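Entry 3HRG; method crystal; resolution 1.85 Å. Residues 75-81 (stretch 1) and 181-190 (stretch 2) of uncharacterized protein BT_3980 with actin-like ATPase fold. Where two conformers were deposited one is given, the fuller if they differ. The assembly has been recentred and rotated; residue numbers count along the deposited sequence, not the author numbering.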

# COMPACT_ATOMS: atom_id res chain seq x y z
N SER A 75 -2.67 -5.48 -0.17
CA SER A 75 -3.84 -6.36 -0.04
C SER A 75 -5.07 -5.55 0.33
O SER A 75 -4.95 -4.44 0.88
CB SER A 75 -3.55 -7.34 1.10
OG SER A 75 -4.67 -8.08 1.50
N LYS A 76 -6.25 -6.10 0.08
CA LYS A 76 -7.48 -5.40 0.50
C LYS A 76 -7.80 -5.72 1.94
O LYS A 76 -8.74 -5.13 2.50
CB LYS A 76 -8.68 -5.80 -0.37
CG LYS A 76 -9.12 -7.21 -0.30
CD LYS A 76 -10.25 -7.44 -1.36
CE LYS A 76 -10.22 -8.84 -1.84
NZ LYS A 76 -8.98 -9.03 -2.66
N ARG A 77 -7.05 -6.64 2.55
CA ARG A 77 -7.36 -7.12 3.90
C ARG A 77 -6.74 -6.25 4.97
O ARG A 77 -5.78 -6.64 5.61
CB ARG A 77 -6.97 -8.58 4.04
CG ARG A 77 -7.79 -9.48 3.08
CD ARG A 77 -7.51 -10.94 3.21
NE ARG A 77 -7.90 -11.44 4.52
CZ ARG A 77 -9.14 -11.78 4.87
NH1 ARG A 77 -10.18 -11.70 4.03
NH2 ARG A 77 -9.36 -12.21 6.10
N PHE A 78 -7.30 -5.05 5.11
CA PHE A 78 -6.87 -4.10 6.14
C PHE A 78 -8.09 -3.32 6.58
O PHE A 78 -9.09 -3.21 5.86
CB PHE A 78 -5.76 -3.12 5.70
CG PHE A 78 -6.20 -2.11 4.65
CD1 PHE A 78 -6.78 -0.90 5.00
CD2 PHE A 78 -6.07 -2.41 3.32
CE1 PHE A 78 -7.17 0.00 4.04
CE2 PHE A 78 -6.46 -1.52 2.35
CZ PHE A 78 -7.04 -0.31 2.72
N THR A 79 -7.98 -2.79 7.79
CA THR A 79 -9.03 -2.00 8.40
C THR A 79 -8.40 -0.82 9.15
O THR A 79 -7.44 -0.99 9.91
CB THR A 79 -9.80 -2.83 9.41
OG1 THR A 79 -10.57 -3.82 8.72
CG2 THR A 79 -10.75 -1.93 10.25
N MSE A 80 -8.94 0.37 8.94
CA MSE A 80 -8.44 1.56 9.62
C MSE A 80 -9.31 1.88 10.82
O MSE A 80 -10.52 1.81 10.73
CB MSE A 80 -8.42 2.75 8.67
CG MSE A 80 -7.84 4.04 9.26
SE MSE A 80 -9.08 5.14 10.25
CE MSE A 80 -10.23 5.74 8.80
N ILE A 81 -8.66 2.21 11.95
CA ILE A 81 -9.39 2.63 13.14
C ILE A 81 -8.67 3.85 13.75
O ILE A 81 -7.44 3.92 13.78
CB ILE A 81 -9.59 1.49 14.18
CG1 ILE A 81 -10.63 1.90 15.24
CG2 ILE A 81 -8.27 1.08 14.79
CD1 ILE A 81 -10.73 0.89 16.35
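Stretch 2 (181-190) QLLLANSFEC

Stretch 2 is a strand from Gln181 to Glu189, extended except at Leu183, whose psi of -31° interrupts the extended course, and it leads into Cys190. It runs almost antiparallel to the strand of stretch 1, Phe78 to Ile81: their N-to-C directions differ by 170°, and their axes approach to 6.5 Å. The two strands share no direct hydrogen bond. Instead, water 2 stands between the backbones, accepting from Met80 N at 3.0 Å and donating to Ala185 O at 2.7 Å, so that a single water links an amide and a carbonyl that would otherwise face one another across a gap. The register follows the antiparallel course: the CA of Met80 lies 6.1 Å from the CA of Ala185, and the CA of Lys76 lies 5.0 Å from the CA of Ser187.

Met80, a selenomethionine, gives up the most surface. Its CA-to-CB bond points toward stretch 2, and its long, flexible chain (chi1 t, chi2 and chi3 m) reaches several residues of the partner. Its CB packs on Ala185 CB at 4.0 Å, while its CG touches Leu182 CD2 at 3.8 Å. The terminal CE comes to 4.1 Å from Leu184 CA, against backbone rather than side chain, since the CA-to-CB bond of Leu184 points away. The small methyl of Ala185 suits this place, filling the space beside Met80 CB while leaving the backbone within reach of the neighbouring aromatic ring.

That ring belongs to Phe78. Its CA-to-CB bond points sideways, but with chi1 at 68° the ring swings nearer to stretch 2 and lies along three consecutive residues. Phe78 CE1 is 3.9 Å from Ala185 O and 4.3 Å from Ala185 CB, Phe78 CZ is 3.9 Å from Asn186 C, and Phe78 CE2 is 3.7 Å from Ser187 CB. Ala185 O, Asn186 C and Ser187 CB meet the ring obliquely. A flat, rigid ring can cover a run of extended backbone in this way, and its burial suits its apolar character.

Lys76 precedes the strand, in a loop where Phe78 N donates a weak hydrogen bond to Lys76 O at 3.0 Å. Its CA-to-CB bond points toward stretch 2, and its CB lies 3.2 Å from Ser187 OG, a close approach that the small serine side chain allows; that hydroxyl is hydrogen-bonded elsewhere in the structure. Farther out, the aliphatic part of the lysine reaches Glu189, with Lys76 CE 3.9 Å from Glu189 OE1. Water 1 lies within hydrogen-bonding distance of both backbones here, 2.9 Å from Lys76 O and 2.8 Å from Ser187 O.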

# COMPACT_ATOMS: atom_id res chain seq x y z
N GLN A 181 -6.22 15.40 7.48
CA GLN A 181 -6.93 14.45 8.37
C GLN A 181 -7.52 13.34 7.54
O GLN A 181 -8.24 13.61 6.59
CB GLN A 181 -8.06 15.11 9.16
CG GLN A 181 -8.97 14.13 9.96
CD GLN A 181 -8.24 13.29 11.00
OE1 GLN A 181 -8.37 12.05 11.02
NE2 GLN A 181 -7.46 13.95 11.86
N LEU A 182 -7.21 12.10 7.90
CA LEU A 182 -7.72 10.96 7.18
C LEU A 182 -9.20 10.80 7.51
O LEU A 182 -9.53 10.69 8.67
CB LEU A 182 -6.97 9.69 7.58
CG LEU A 182 -7.41 8.40 6.87
CD1 LEU A 182 -7.16 8.48 5.37
CD2 LEU A 182 -6.69 7.17 7.46
N LEU A 183 -10.04 10.80 6.51
CA LEU A 183 -11.50 10.64 6.66
C LEU A 183 -11.96 9.19 6.44
O LEU A 183 -12.95 8.75 7.03
CB LEU A 183 -12.22 11.52 5.64
CG LEU A 183 -11.96 13.04 5.64
CD1 LEU A 183 -12.56 13.67 4.38
CD2 LEU A 183 -12.47 13.72 6.90
N LEU A 184 -11.24 8.46 5.58
CA LEU A 184 -11.59 7.10 5.21
C LEU A 184 -10.43 6.40 4.53
O LEU A 184 -9.70 7.04 3.75
CB LEU A 184 -12.78 7.14 4.23
CG LEU A 184 -13.36 5.87 3.60
CD1 LEU A 184 -14.90 6.06 3.40
CD2 LEU A 184 -12.64 5.48 2.32
N ALA A 185 -10.28 5.11 4.84
CA ALA A 185 -9.30 4.24 4.16
C ALA A 185 -9.95 2.87 3.97
O ALA A 185 -10.25 2.20 4.96
CB ALA A 185 -8.05 4.11 4.97
N ASN A 186 -10.24 2.49 2.74
CA ASN A 186 -10.81 1.16 2.50
C ASN A 186 -10.43 0.67 1.10
O ASN A 186 -9.99 1.44 0.25
CB ASN A 186 -12.34 1.11 2.69
CG ASN A 186 -12.86 -0.32 2.84
OD1 ASN A 186 -12.17 -1.16 3.39
ND2 ASN A 186 -14.05 -0.60 2.33
N SER A 187 -10.56 -0.63 0.92
CA SER A 187 -10.24 -1.26 -0.33
C SER A 187 -11.45 -2.05 -0.81
O SER A 187 -12.16 -2.66 0.01
CB SER A 187 -9.06 -2.16 -0.17
OG SER A 187 -8.69 -2.75 -1.40
N PHE A 188 -11.67 -2.03 -2.12
CA PHE A 188 -12.81 -2.72 -2.73
C PHE A 188 -12.34 -3.60 -3.88
O PHE A 188 -11.57 -3.16 -4.76
CB PHE A 188 -13.83 -1.70 -3.25
CG PHE A 188 -14.25 -0.67 -2.23
CD1 PHE A 188 -13.48 0.47 -2.00
CD2 PHE A 188 -15.43 -0.83 -1.49
CE1 PHE A 188 -13.87 1.45 -1.05
CE2 PHE A 188 -15.83 0.13 -0.54
CZ PHE A 188 -15.05 1.27 -0.32
N GLU A 189 -12.86 -4.82 -3.90
CA GLU A 189 -12.54 -5.77 -4.92
C GLU A 189 -13.19 -5.31 -6.22
O GLU A 189 -14.41 -5.03 -6.25
CB GLU A 189 -13.05 -7.15 -4.55
CG GLU A 189 -12.61 -8.25 -5.52
CD GLU A 189 -12.91 -9.66 -5.03
OE1 GLU A 189 -13.37 -9.85 -3.87
OE2 GLU A 189 -12.66 -10.58 -5.82
N CYS A 190 -12.39 -5.18 -7.26
CA CYS A 190 -12.87 -4.80 -8.55
C CYS A 190 -11.75 -5.02 -9.54
O CYS A 190 -10.58 -4.80 -9.23
CB CYS A 190 -13.41 -3.37 -8.61
SG CYS A 190 -12.51 -2.05 -7.97
O HOH W 1 -11.44 -4.02 2.31
O HOH W 2 -11.09 0.59 6.91